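Local coordinates for D-3-phosphoglycerate dehydrogenase (Sulfolobus tokodaii, PDB 2EKL), which binds NAD and probably catalyses the NAD-dependent oxidation of D-3-phosphoglycerate, as expected of a D-isomer specific 2-hydroxyacid dehydrogenase, at residues D224-V229 and G249-Y254; V95-A100 and A296-Q301; V51-T56 and A73-G78; A8-P13 and V29-E34; E39-I44 and K60-K65. One frame throughout, in Å; residues are numbered along the deposited sequence.

Interaction 1: D224-V229 and G249-Y254; sequences DNVIIV and GKVYAY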
# COMPACT_ATOMS: atom_id res chain seq x y z
N ASP A 224 12.90 -8.79 16.60
CA ASP A 224 11.59 -8.85 17.23
C ASP A 224 10.68 -7.87 16.49
O ASP A 224 11.13 -6.82 16.03
CB ASP A 224 11.68 -8.46 18.70
CG ASP A 224 12.46 -9.46 19.53
OD1 ASP A 224 12.20 -10.68 19.40
OD2 ASP A 224 13.34 -9.04 20.32
N ASN A 225 9.40 -8.23 16.36
CA ASN A 225 8.41 -7.39 15.69
C ASN A 225 8.64 -7.23 14.19
O ASN A 225 8.21 -6.25 13.59
CB ASN A 225 8.35 -6.01 16.34
CG ASN A 225 7.73 -6.05 17.70
OD1 ASN A 225 8.37 -5.73 18.71
ND2 ASN A 225 6.46 -6.45 17.76
N VAL A 226 9.31 -8.21 13.60
CA VAL A 226 9.59 -8.17 12.17
C VAL A 226 8.29 -8.30 11.38
O VAL A 226 7.33 -8.93 11.83
CB VAL A 226 10.55 -9.32 11.76
CG1 VAL A 226 9.89 -10.68 12.01
CG2 VAL A 226 10.95 -9.19 10.30
N ILE A 227 8.25 -7.67 10.21
CA ILE A 227 7.10 -7.74 9.31
C ILE A 227 7.62 -8.53 8.11
O ILE A 227 8.66 -8.18 7.54
CB ILE A 227 6.63 -6.35 8.83
CG1 ILE A 227 6.01 -5.58 10.00
CG2 ILE A 227 5.61 -6.50 7.70
CD1 ILE A 227 5.66 -4.15 9.65
N ILE A 228 6.92 -9.59 7.75
CA ILE A 228 7.34 -10.42 6.62
C ILE A 228 6.32 -10.34 5.50
O ILE A 228 5.13 -10.57 5.72
CB ILE A 228 7.50 -11.90 7.05
CG1 ILE A 228 8.46 -12.00 8.24
CG2 ILE A 228 8.01 -12.73 5.89
CD1 ILE A 228 8.57 -13.41 8.84
N VAL A 229 6.78 -10.01 4.30
CA VAL A 229 5.89 -9.90 3.14
C VAL A 229 6.29 -10.96 2.13
O VAL A 229 7.47 -11.18 1.88
CB VAL A 229 5.99 -8.50 2.48
CG1 VAL A 229 5.00 -8.39 1.31
CG2 VAL A 229 5.71 -7.41 3.50
N GLY A 249 4.62 -14.24 19.42
CA GLY A 249 4.56 -12.79 19.45
C GLY A 249 5.76 -12.12 18.79
O GLY A 249 5.88 -10.90 18.81
N LYS A 250 6.65 -12.92 18.20
CA LYS A 250 7.83 -12.35 17.56
C LYS A 250 7.53 -11.66 16.24
O LYS A 250 8.03 -10.57 15.97
CB LYS A 250 8.90 -13.42 17.33
CG LYS A 250 10.20 -12.83 16.80
CD LYS A 250 11.32 -13.85 16.75
CE LYS A 250 12.63 -13.18 16.35
NZ LYS A 250 13.77 -14.13 16.30
N VAL A 251 6.72 -12.31 15.40
CA VAL A 251 6.37 -11.74 14.10
C VAL A 251 5.20 -10.78 14.27
O VAL A 251 4.13 -11.17 14.74
CB VAL A 251 5.99 -12.87 13.10
CG1 VAL A 251 5.55 -12.26 11.77
CG2 VAL A 251 7.17 -13.80 12.90
N TYR A 252 5.42 -9.52 13.91
CA TYR A 252 4.38 -8.51 14.02
C TYR A 252 3.26 -8.81 13.03
O TYR A 252 2.07 -8.67 13.35
CB TYR A 252 4.97 -7.12 13.73
CG TYR A 252 3.99 -5.99 13.88
CD1 TYR A 252 3.66 -5.49 15.15
CD2 TYR A 252 3.38 -5.41 12.77
CE1 TYR A 252 2.75 -4.44 15.29
CE2 TYR A 252 2.46 -4.36 12.91
CZ TYR A 252 2.16 -3.88 14.17
OH TYR A 252 1.27 -2.84 14.32
N ALA A 253 3.65 -9.23 11.83
CA ALA A 253 2.67 -9.54 10.81
C ALA A 253 3.28 -10.27 9.62
O ALA A 253 4.47 -10.12 9.33
CB ALA A 253 1.99 -8.25 10.32
N TYR A 254 2.46 -11.09 8.97
CA TYR A 254 2.86 -11.81 7.77
C TYR A 254 1.84 -11.38 6.72
O TYR A 254 0.63 -11.61 6.88
CB TYR A 254 2.77 -13.33 7.98
CG TYR A 254 3.17 -14.14 6.75
CD1 TYR A 254 4.48 -14.12 6.27
CD2 TYR A 254 2.24 -14.94 6.09
CE1 TYR A 254 4.85 -14.88 5.15
CE2 TYR A 254 2.60 -15.70 4.98
CZ TYR A 254 3.91 -15.66 4.51
OH TYR A 254 4.26 -16.42 3.42
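Ile228 crosses Tyr254 obliquely at the edge of its ring, with the CG2 methyl 3.8 Å from ring atom CD1 and CB in the ring plane. The two residues are paired on neighbouring parallel strands of a beta-alpha-beta unit, strand 226-230, helix 239-247, strand 251-256, in the Rossmann-type NAD-binding domain. Val251 shares their face of the sheet and meets Val226 CG1 through its own CG2 at 4.2 Å; residues of helix 239-247 pack on Val251 and Tyr254. Ile227 and Ala253 point to the other face, where Ile227 touches helix 102-118. The firm end of the ladder is the bond from Ile228 N to Ala253 O, 3.0 Å long and almost straight. Toward Tyr252 the register is disturbed, because the chain turns a corner there. Its amide still donates to Val226 O at 2.9 Å, and Asn225 N reaches Lys250 O over 2.7 Å, though with a bent N-H (131°). CG of Tyr252 is anti to the backbone N (chi1 -177°), beside the carbonyl carbon. Ile227 lies alongside this tyrosine, pointing the same way, and its CG1 comes to 3.8 Å from Tyr252 CD2. The amide of Asn225 stands at the ring edge, turned 66° from the ring plane. Lys250, fully extended, runs across Asp224 without pairing with it; its ammonium group donates to Phe219 O. At the far end of the contact, Tyr254 OH is hydrogen-bonded to Asn230 ND2.

Interaction 2: V95-A100 and A296-Q301; sequences VYAPGA and AEMTTQ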
# COMPACT_ATOMS: atom_id res chain seq x y z
N VAL A 95 6.99 -21.43 -25.22
CA VAL A 95 6.93 -19.98 -25.05
C VAL A 95 5.85 -19.55 -24.07
O VAL A 95 4.86 -20.26 -23.86
CB VAL A 95 6.65 -19.26 -26.40
CG1 VAL A 95 7.78 -19.54 -27.38
CG2 VAL A 95 5.31 -19.71 -26.96
N TYR A 96 6.06 -18.39 -23.46
CA TYR A 96 5.11 -17.83 -22.51
C TYR A 96 5.41 -16.35 -22.33
O TYR A 96 5.97 -15.73 -23.23
CB TYR A 96 5.15 -18.59 -21.17
CG TYR A 96 6.45 -18.49 -20.39
CD1 TYR A 96 7.65 -18.94 -20.94
CD2 TYR A 96 6.47 -17.99 -19.09
CE1 TYR A 96 8.84 -18.90 -20.21
CE2 TYR A 96 7.65 -17.94 -18.36
CZ TYR A 96 8.83 -18.39 -18.92
OH TYR A 96 10.00 -18.34 -18.20
N ALA A 97 5.05 -15.78 -21.18
CA ALA A 97 5.29 -14.36 -20.96
C ALA A 97 6.08 -14.04 -19.69
O ALA A 97 5.57 -13.43 -18.76
CB ALA A 97 3.95 -13.61 -20.92
N PRO A 98 7.36 -14.45 -19.65
CA PRO A 98 8.20 -14.19 -18.48
C PRO A 98 8.39 -12.70 -18.16
O PRO A 98 8.71 -11.90 -19.05
CB PRO A 98 9.52 -14.88 -18.84
CG PRO A 98 9.56 -14.76 -20.33
CD PRO A 98 8.14 -15.09 -20.73
N GLY A 99 8.20 -12.35 -16.90
CA GLY A 99 8.36 -10.97 -16.46
C GLY A 99 7.20 -10.04 -16.81
O GLY A 99 7.23 -8.86 -16.47
N ALA A 100 6.18 -10.57 -17.47
CA ALA A 100 5.03 -9.78 -17.89
C ALA A 100 4.25 -9.04 -16.79
O ALA A 100 3.59 -8.04 -17.07
CB ALA A 100 4.06 -10.65 -18.67
N ALA A 296 -0.98 -11.63 -22.61
CA ALA A 296 -1.55 -12.04 -23.89
C ALA A 296 -0.68 -11.60 -25.07
O ALA A 296 -0.39 -12.40 -25.96
CB ALA A 296 -2.96 -11.47 -24.04
N GLU A 297 -0.27 -10.33 -25.07
CA GLU A 297 0.56 -9.79 -26.15
C GLU A 297 1.92 -10.46 -26.25
O GLU A 297 2.38 -10.78 -27.34
CB GLU A 297 0.77 -8.29 -25.96
CG GLU A 297 -0.51 -7.48 -25.89
CD GLU A 297 -0.25 -5.99 -25.91
OE1 GLU A 297 0.67 -5.54 -25.20
OE2 GLU A 297 -0.97 -5.27 -26.63
N MET A 298 2.57 -10.67 -25.11
CA MET A 298 3.87 -11.30 -25.09
C MET A 298 3.80 -12.75 -25.52
O MET A 298 4.65 -13.23 -26.27
CB MET A 298 4.48 -11.21 -23.69
CG MET A 298 4.90 -9.81 -23.30
SD MET A 298 5.75 -9.81 -21.72
CE MET A 298 7.05 -11.01 -22.07
N THR A 299 2.79 -13.47 -25.04
CA THR A 299 2.64 -14.87 -25.40
C THR A 299 2.38 -14.95 -26.90
O THR A 299 2.91 -15.82 -27.59
CB THR A 299 1.49 -15.53 -24.62
OG1 THR A 299 1.77 -15.48 -23.22
CG2 THR A 299 1.32 -16.99 -25.04
N THR A 300 1.58 -14.02 -27.41
CA THR A 300 1.26 -13.98 -28.84
C THR A 300 2.51 -13.66 -29.66
O THR A 300 2.80 -14.33 -30.66
CB THR A 300 0.18 -12.93 -29.14
OG1 THR A 300 -1.02 -13.28 -28.44
CG2 THR A 300 -0.11 -12.87 -30.65
N GLN A 301 3.26 -12.65 -29.24
CA GLN A 301 4.46 -12.28 -29.98
C GLN A 301 5.54 -13.35 -29.93
O GLN A 301 6.21 -13.61 -30.93
CB GLN A 301 5.02 -10.95 -29.46
CG GLN A 301 6.11 -10.39 -30.37
CD GLN A 301 5.68 -10.36 -31.83
OE1 GLN A 301 4.72 -9.68 -32.19
NE2 GLN A 301 6.39 -11.11 -32.68
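Met298 is set by two torsions: chi1 of -70° puts CG anti to the carbonyl carbon, and chi3 of 55° folds CE back, so that the hooked thioether lies against the turn at Ala97-Ala100. Its three contacts follow the chain outward. CB meets Ala97 CB at 3.7 Å, SD rests on Ala100 CB at 3.6 Å, and CE comes to 3.6 Å from Pro98 O. Thr299, next along the helix, brings OG1 to 3.7 Å from Ala97 CB; this hydroxyl is hydrogen-bonded to Val295 O within its own helix, so it meets the loop only by packing. An alanine in place of Met298 would probably open a gap beside Ala100 and Pro98 and leave the turn less firmly seated on the helix. The turn is type II, with Ala100 N bonded to Ala97 O at 3.2 Å. Pro98 CD sits over the centre of the Tyr96 ring, 3.5 Å above its plane. Asn302 ND2 and Arg294 NH2 of the same helix hydrogen-bond to Tyr96 O and Ala100 O respectively. Pro98 also lies close to Arg152, an NAD-binding residue. The loop leads from strand 93-95 into helix 102-118, and helix 289-309 packs back on it, consistent with the hinge between the substrate and NAD domains of this family.

Interaction 3: V51-T56 and A73-G78; sequences VVRSRT and ARAGIG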
# COMPACT_ATOMS: atom_id res chain seq x y z
N VAL A 51 -1.92 -24.29 -27.21
CA VAL A 51 -1.90 -23.09 -26.39
C VAL A 51 -2.71 -23.39 -25.14
O VAL A 51 -3.87 -23.79 -25.23
CB VAL A 51 -2.52 -21.89 -27.13
CG1 VAL A 51 -2.38 -20.63 -26.28
CG2 VAL A 51 -1.83 -21.70 -28.47
N VAL A 52 -2.10 -23.20 -23.97
CA VAL A 52 -2.79 -23.51 -22.73
C VAL A 52 -2.66 -22.38 -21.70
O VAL A 52 -1.84 -21.47 -21.88
CB VAL A 52 -2.20 -24.80 -22.15
CG1 VAL A 52 -2.20 -25.89 -23.22
CG2 VAL A 52 -0.78 -24.55 -21.68
N ARG A 53 -3.56 -22.43 -20.73
CA ARG A 53 -3.30 -21.42 -19.77
C ARG A 53 -2.86 -22.13 -18.54
O ARG A 53 -1.70 -22.46 -18.34
CB ARG A 53 -4.61 -20.64 -19.49
CG ARG A 53 -4.45 -19.14 -19.77
CD ARG A 53 -5.32 -18.24 -18.86
NE ARG A 53 -6.61 -18.87 -18.51
CZ ARG A 53 -7.45 -18.22 -17.69
NH1 ARG A 53 -7.09 -17.09 -17.07
NH2 ARG A 53 -8.71 -18.62 -17.63
N SER A 54 -3.86 -22.46 -17.71
CA SER A 54 -3.52 -23.14 -16.47
C SER A 54 -4.38 -24.59 -15.99
O SER A 54 -3.89 -25.62 -15.54
CB SER A 54 -3.76 -22.42 -14.92
OG SER A 54 -3.45 -23.12 -13.73
N ARG A 55 -5.65 -24.51 -16.39
CA ARG A 55 -6.56 -25.64 -16.29
C ARG A 55 -6.01 -26.90 -16.95
O ARG A 55 -6.10 -27.99 -16.40
CB ARG A 55 -7.91 -25.28 -16.93
CG ARG A 55 -9.01 -26.30 -16.69
CD ARG A 55 -10.26 -25.95 -17.49
NE ARG A 55 -10.06 -26.16 -18.93
CZ ARG A 55 -10.22 -27.33 -19.54
NH1 ARG A 55 -10.59 -28.40 -18.85
NH2 ARG A 55 -10.00 -27.43 -20.85
N THR A 56 -5.43 -26.74 -18.14
CA THR A 56 -4.87 -27.86 -18.89
C THR A 56 -3.43 -28.17 -18.49
O THR A 56 -2.59 -27.28 -18.41
CB THR A 56 -4.90 -27.57 -20.41
OG1 THR A 56 -6.26 -27.37 -20.82
CG2 THR A 56 -4.29 -28.73 -21.19
N ALA A 73 2.57 -23.24 -26.16
CA ALA A 73 2.43 -21.87 -25.68
C ALA A 73 1.64 -21.81 -24.39
O ALA A 73 0.52 -22.32 -24.31
CB ALA A 73 1.76 -21.00 -26.75
N ARG A 74 2.23 -21.18 -23.38
CA ARG A 74 1.58 -21.02 -22.08
C ARG A 74 1.24 -19.54 -21.93
O ARG A 74 2.13 -18.71 -21.81
CB ARG A 74 2.52 -21.45 -20.96
CG ARG A 74 2.07 -21.05 -19.56
CD ARG A 74 0.81 -21.77 -19.14
NE ARG A 74 0.27 -21.25 -17.89
CZ ARG A 74 0.86 -21.36 -16.70
NH1 ARG A 74 2.03 -21.97 -16.59
NH2 ARG A 74 0.28 -20.85 -15.63
N ALA A 75 -0.05 -19.22 -21.96
CA ALA A 75 -0.48 -17.84 -21.82
C ALA A 75 -0.47 -17.50 -20.33
O ALA A 75 -1.51 -17.37 -19.70
CB ALA A 75 -1.88 -17.65 -22.40
N GLY A 76 0.74 -17.37 -19.78
CA GLY A 76 0.90 -17.06 -18.37
C GLY A 76 2.32 -16.62 -18.07
O GLY A 76 3.16 -16.54 -18.96
N ILE A 77 2.59 -16.35 -16.80
CA ILE A 77 3.91 -15.88 -16.38
C ILE A 77 4.81 -17.01 -15.89
O ILE A 77 5.96 -16.78 -15.51
CB ILE A 77 3.78 -14.82 -15.27
CG1 ILE A 77 3.11 -15.44 -14.04
CG2 ILE A 77 2.97 -13.64 -15.78
CD1 ILE A 77 2.90 -14.47 -12.90
N GLY A 78 4.28 -18.24 -15.89
CA GLY A 78 5.06 -19.38 -15.44
C GLY A 78 4.85 -20.61 -16.30
O GLY A 78 4.13 -20.55 -17.29
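Val51 and Ala73 lie side by side on neighbouring parallel strands, Val51 CG2 touching Ala73 CB at 4.0 Å, and form the buried, close-packed end of a contact that grows more exposed and less regular toward Arg53 and Ser54. Strands 49-52 and 71-74 belong to one beta-alpha-beta unit, joined through helix 60-65, in the five-stranded parallel sheet of the flavodoxin-like domain. At the buried end, Val52 N donates to Ala73 O at 2.8 Å (167°). Ala73 O takes this one true hydrogen bond, and Val51 CA adds a weaker CA-H...O contact to it at a CA-to-O distance of 3.3 Å. On the opposite face, Val52 CG2 sits between its backbone N and carbonyl carbon (chi1 -52° for CG1), where it meets Ala73 O at 3.7 Å. Arg74 passes across Val52 at about a right angle, but its outer atoms are less certain: CD and NE are modelled too close to Arg53 O for that approach to be trusted. On the exposed side the bent chain of Arg53 lays CG against the carbonyl of Ala75, the centre of an inverse gamma turn. Arg53 N donates to Asp12 OD2, and Arg55 NE makes a salt bridge with Asp12 OD1. The 73-78 segment runs on toward the cofactor, which touches Ile77. Between the buried and the exposed parts, the second backbone bond of the pair runs from Ala75 N to Val52 O, 2.9 Å long at 165°.

Interaction 4: A8-P13 and V29-E34; sequences ALITDP and VDYMPE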
# COMPACT_ATOMS: atom_id res chain seq x y z
N ALA A 8 -3.34 -25.43 -34.82
CA ALA A 8 -3.15 -25.05 -33.42
C ALA A 8 -4.37 -25.38 -32.58
O ALA A 8 -5.51 -25.15 -33.00
CB ALA A 8 -2.84 -23.56 -33.33
N LEU A 9 -4.13 -25.91 -31.39
CA LEU A 9 -5.21 -26.25 -30.47
C LEU A 9 -5.12 -25.38 -29.23
O LEU A 9 -4.08 -25.33 -28.57
CB LEU A 9 -5.13 -27.73 -30.05
CG LEU A 9 -6.15 -28.19 -29.01
CD1 LEU A 9 -7.55 -28.18 -29.61
CD2 LEU A 9 -5.80 -29.59 -28.54
N ILE A 10 -6.19 -24.66 -28.93
CA ILE A 10 -6.24 -23.81 -27.75
C ILE A 10 -7.19 -24.53 -26.81
O ILE A 10 -8.37 -24.71 -27.11
CB ILE A 10 -6.75 -22.40 -28.10
CG1 ILE A 10 -5.83 -21.78 -29.15
CG2 ILE A 10 -6.78 -21.53 -26.85
CD1 ILE A 10 -6.23 -20.38 -29.58
N THR A 11 -6.66 -24.95 -25.66
CA THR A 11 -7.42 -25.74 -24.71
C THR A 11 -8.09 -25.01 -23.55
O THR A 11 -8.91 -25.60 -22.84
CB THR A 11 -6.52 -26.83 -24.11
OG1 THR A 11 -5.50 -26.21 -23.32
CG2 THR A 11 -5.86 -27.63 -25.23
N ASP A 12 -7.76 -23.74 -23.37
CA ASP A 12 -8.33 -22.96 -22.28
C ASP A 12 -8.83 -21.60 -22.75
O ASP A 12 -8.40 -21.11 -23.79
CB ASP A 12 -7.29 -22.75 -21.17
CG ASP A 12 -6.83 -24.04 -20.54
OD1 ASP A 12 -7.69 -24.79 -20.03
OD2 ASP A 12 -5.62 -24.31 -20.55
N PRO A 13 -9.74 -20.99 -21.99
CA PRO A 13 -10.27 -19.67 -22.36
C PRO A 13 -9.12 -18.67 -22.32
O PRO A 13 -8.51 -18.47 -21.28
CB PRO A 13 -11.30 -19.39 -21.27
CG PRO A 13 -11.76 -20.77 -20.86
CD PRO A 13 -10.46 -21.54 -20.82
N VAL A 29 -7.08 -22.75 -36.42
CA VAL A 29 -7.20 -22.70 -34.96
C VAL A 29 -8.45 -23.38 -34.41
O VAL A 29 -9.58 -22.97 -34.71
CB VAL A 29 -7.16 -21.25 -34.46
CG1 VAL A 29 -7.26 -21.21 -32.94
CG2 VAL A 29 -5.87 -20.57 -34.92
N ASP A 30 -8.25 -24.41 -33.60
CA ASP A 30 -9.37 -25.11 -32.98
C ASP A 30 -9.43 -24.66 -31.53
O ASP A 30 -8.57 -25.01 -30.72
CB ASP A 30 -9.18 -26.63 -33.05
CG ASP A 30 -9.29 -27.17 -34.46
OD1 ASP A 30 -9.94 -26.50 -35.30
OD2 ASP A 30 -8.75 -28.26 -34.73
N TYR A 31 -10.44 -23.86 -31.21
CA TYR A 31 -10.62 -23.33 -29.87
C TYR A 31 -11.58 -24.19 -29.05
O TYR A 31 -12.79 -24.14 -29.24
CB TYR A 31 -11.15 -21.89 -29.96
CG TYR A 31 -11.26 -21.16 -28.65
CD1 TYR A 31 -10.23 -21.21 -27.71
CD2 TYR A 31 -12.37 -20.36 -28.38
CE1 TYR A 31 -10.30 -20.48 -26.53
CE2 TYR A 31 -12.44 -19.62 -27.20
CZ TYR A 31 -11.41 -19.69 -26.28
OH TYR A 31 -11.48 -18.95 -25.13
N MET A 32 -11.01 -24.98 -28.14
CA MET A 32 -11.78 -25.87 -27.27
C MET A 32 -11.44 -25.55 -25.82
O MET A 32 -10.78 -26.34 -25.14
CB MET A 32 -11.42 -27.33 -27.60
CG MET A 32 -11.55 -27.66 -29.08
SD MET A 32 -11.14 -29.37 -29.51
CE MET A 32 -12.70 -30.18 -29.16
N PRO A 33 -11.90 -24.39 -25.32
CA PRO A 33 -11.65 -23.92 -23.96
C PRO A 33 -12.07 -24.83 -22.80
O PRO A 33 -11.67 -24.60 -21.67
CB PRO A 33 -12.36 -22.57 -23.93
CG PRO A 33 -13.51 -22.78 -24.85
CD PRO A 33 -12.85 -23.50 -26.01
N GLU A 34 -12.87 -25.85 -23.08
CA GLU A 34 -13.29 -26.76 -22.02
C GLU A 34 -13.10 -28.23 -22.39
O GLU A 34 -13.77 -29.11 -21.83
CB GLU A 34 -14.74 -26.49 -21.61
CG GLU A 34 -15.72 -26.26 -22.75
CD GLU A 34 -17.07 -25.77 -22.26
OE1 GLU A 34 -17.10 -24.82 -21.45
OE2 GLU A 34 -18.10 -26.33 -22.69
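Tyr31 turns the edge of its ring to three neighbours in turn: Ile10 CG2 lies 3.6 Å from CD1, Asp12 O 3.4 Å from CE1, and Pro13 CA 3.1 Å from OH. Its CG is beside the carbonyl carbon (chi1 -175°), on the side where the chain continues to Pro33, whose CD sits over the centre of one ring face. The hydroxyl is hydrogen-bonded to Ile14 N, just beyond Pro13. An alanine at Tyr31 would probably open a gap between Ile10, Pro13 and Pro33 and leave the amide of Ile14 without this acceptor. Farther back along the same face of the sheet, Ile10 CD1 meets Val29 CG1 at 3.6 Å, and helix 16-24 packs over this side through Ile19 and Leu22. That helix joins strands 7-10 and 28-31 into a beta-alpha-beta unit of the flavodoxin-like sheet, where 28-31 is an edge strand within the chain. The strands run 18° apart and are linked by three bonds, the first from Asp30 N to Ala8 O (2.9 Å, 175°). Ile10 uses both of its polar backbone atoms, taking Asp30 O with its N and receiving Met32 N on its O at 2.8 Å. On the other face Leu9 CD1 meets Met32 SD at 3.8 Å, under helix 37-43, while Asp30 OD2 is bonded to Tyr47 OH. Past the strands, Pro13 CG packs on Pro33 CB at 3.6 Å.

Interaction 5: E39-I44 and K60-K65; sequences ELLNII and KDVIEK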
# COMPACT_ATOMS: atom_id res chain seq x y z
N GLU A 39 -10.37 -36.32 -24.00
CA GLU A 39 -10.51 -35.90 -25.39
C GLU A 39 -9.21 -35.26 -25.90
O GLU A 39 -8.86 -35.41 -27.06
CB GLU A 39 -11.67 -34.91 -25.54
CG GLU A 39 -12.03 -34.55 -26.98
CD GLU A 39 -12.36 -35.75 -27.85
OE1 GLU A 39 -12.82 -36.79 -27.31
OE2 GLU A 39 -12.18 -35.66 -29.08
N LEU A 40 -8.50 -34.57 -25.01
CA LEU A 40 -7.25 -33.93 -25.39
C LEU A 40 -6.26 -34.98 -25.89
O LEU A 40 -5.65 -34.82 -26.95
CB LEU A 40 -6.64 -33.19 -24.20
CG LEU A 40 -5.26 -32.56 -24.43
CD1 LEU A 40 -5.33 -31.53 -25.55
CD2 LEU A 40 -4.78 -31.93 -23.14
N LEU A 41 -6.11 -36.05 -25.12
CA LEU A 41 -5.20 -37.13 -25.49
C LEU A 41 -5.61 -37.77 -26.82
O LEU A 41 -4.76 -38.23 -27.57
CB LEU A 41 -5.18 -38.20 -24.40
CG LEU A 41 -4.49 -37.83 -23.09
CD1 LEU A 41 -4.75 -38.92 -22.06
CD2 LEU A 41 -3.00 -37.66 -23.32
N ASN A 42 -6.91 -37.79 -27.09
CA ASN A 42 -7.40 -38.40 -28.32
C ASN A 42 -7.08 -37.59 -29.58
O ASN A 42 -6.94 -38.16 -30.66
CB ASN A 42 -8.91 -38.62 -28.25
CG ASN A 42 -9.31 -39.62 -27.18
OD1 ASN A 42 -8.74 -40.70 -27.09
ND2 ASN A 42 -10.30 -39.26 -26.37
N ILE A 43 -6.95 -36.27 -29.44
CA ILE A 43 -6.70 -35.43 -30.60
C ILE A 43 -5.40 -34.63 -30.64
O ILE A 43 -5.08 -34.04 -31.67
CB ILE A 43 -7.85 -34.43 -30.81
CG1 ILE A 43 -7.86 -33.40 -29.67
CG2 ILE A 43 -9.18 -35.16 -30.86
CD1 ILE A 43 -8.85 -32.27 -29.88
N ILE A 44 -4.65 -34.61 -29.55
CA ILE A 44 -3.41 -33.83 -29.52
C ILE A 44 -2.44 -34.19 -30.64
O ILE A 44 -1.66 -33.35 -31.10
CB ILE A 44 -2.69 -33.96 -28.15
CG1 ILE A 44 -1.49 -33.01 -28.11
CG2 ILE A 44 -2.25 -35.40 -27.92
CD1 ILE A 44 -1.85 -31.55 -28.35
N LYS A 60 3.88 -35.33 -19.48
CA LYS A 60 4.71 -36.18 -20.32
C LYS A 60 3.91 -37.02 -21.32
O LYS A 60 4.26 -37.08 -22.50
CB LYS A 60 5.57 -37.09 -19.45
CG LYS A 60 6.50 -38.02 -20.21
CD LYS A 60 7.41 -38.79 -19.26
CE LYS A 60 6.62 -39.57 -18.22
NZ LYS A 60 7.50 -40.27 -17.25
N ASP A 61 2.84 -37.65 -20.84
CA ASP A 61 2.02 -38.49 -21.71
C ASP A 61 1.31 -37.68 -22.79
O ASP A 61 1.04 -38.18 -23.88
CB ASP A 61 1.00 -39.27 -20.89
CG ASP A 61 -0.14 -38.41 -20.39
OD1 ASP A 61 0.13 -37.37 -19.75
OD2 ASP A 61 -1.31 -38.76 -20.64
N VAL A 62 1.00 -36.42 -22.49
CA VAL A 62 0.33 -35.56 -23.46
C VAL A 62 1.29 -35.23 -24.59
O VAL A 62 0.91 -35.24 -25.77
CB VAL A 62 -0.14 -34.24 -22.81
CG1 VAL A 62 -0.76 -33.33 -23.87
CG2 VAL A 62 -1.15 -34.52 -21.71
N ILE A 63 2.54 -34.94 -24.24
CA ILE A 63 3.56 -34.60 -25.22
C ILE A 63 3.90 -35.81 -26.09
O ILE A 63 4.09 -35.68 -27.30
CB ILE A 63 4.86 -34.11 -24.52
CG1 ILE A 63 4.60 -32.75 -23.86
CG2 ILE A 63 5.99 -34.01 -25.54
CD1 ILE A 63 5.78 -32.21 -23.08
N GLU A 64 3.96 -36.99 -25.48
CA GLU A 64 4.27 -38.21 -26.21
C GLU A 64 3.20 -38.46 -27.27
O GLU A 64 3.51 -38.85 -28.40
CB GLU A 64 4.34 -39.40 -25.25
CG GLU A 64 5.40 -39.25 -24.17
CD GLU A 64 5.48 -40.46 -23.26
OE1 GLU A 64 4.46 -40.80 -22.62
OE2 GLU A 64 6.57 -41.07 -23.18
N LYS A 65 1.95 -38.22 -26.90
CA LYS A 65 0.83 -38.42 -27.82
C LYS A 65 0.83 -37.34 -28.90
O LYS A 65 0.38 -37.57 -30.02
CB LYS A 65 -0.49 -38.37 -27.03
CG LYS A 65 -1.69 -38.86 -27.81
CD LYS A 65 -1.53 -40.33 -28.20
CE LYS A 65 -2.77 -40.85 -28.92
NZ LYS A 65 -3.97 -40.85 -28.04
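Leu41 and Val62 mark the nearest backbone approach of helix 37-43, through its 39-43 part, and helix 60-65, with CA atoms 6.1 Å apart. The axes of 39-43 and 60-65 run in the same general direction, 30° from parallel, and come within 9.2 Å, a spacing bridged mainly by aliphatic side chains. Val62 stands in the middle: Leu41 CD2 meets its CG2 at 4.0 Å from one helix turn, and Ile44 CG1 meets its CG1 at 4.3 Å from the next. Leu41 CD2 also touches Asp61 OD2 at 3.4 Å, the two side chains at about a right angle; the other oxygen of Asp61, OD1, is hydrogen-bonded to Thr59 OG1. Toward the outer edge Lys65 closes the contact twice over. Its CG packs on Ile44 CG2 at 3.5 Å, and bends at chi2 and chi4 (-64°) carry NZ back to donate to Leu41 O at 2.8 Å. The nitrogen stands above that carbonyl plane, 48° out of it. Deeper in, Leu40 CD2 faces Val62 CG1 and its side chain also touches Thr56. The packing is that of two successive helices lying side by side on one face of a parallel alpha/beta sheet, as in the flavodoxin-like domain of this family.

In the fold
Interactions 3 and 4 extend the same parallel sheet: strands 7-10 and 49-52 are neighbours, and Val51 N bonds to Leu9 O between them. Interaction 5 packs on one face of that sheet, partly buried with its outer edge exposed, and Leu40 there meets Leu9 and Thr11. Interaction 2 adds the last strand's loop and the C-terminal helix, joined to interaction 3 by the backbone hydrogen bond between Val95 O and Arg74 N. Interaction 1 stands apart in the other domain, its centre about 35 Å from that of interaction 3. Strand pairs 1, 3 and 4 rest on backbone hydrogen bonds, interaction 1 buried, 3 and 4 partly so; interaction 2 has none across it, and interaction 5 relies on aliphatic packing plus one lysine.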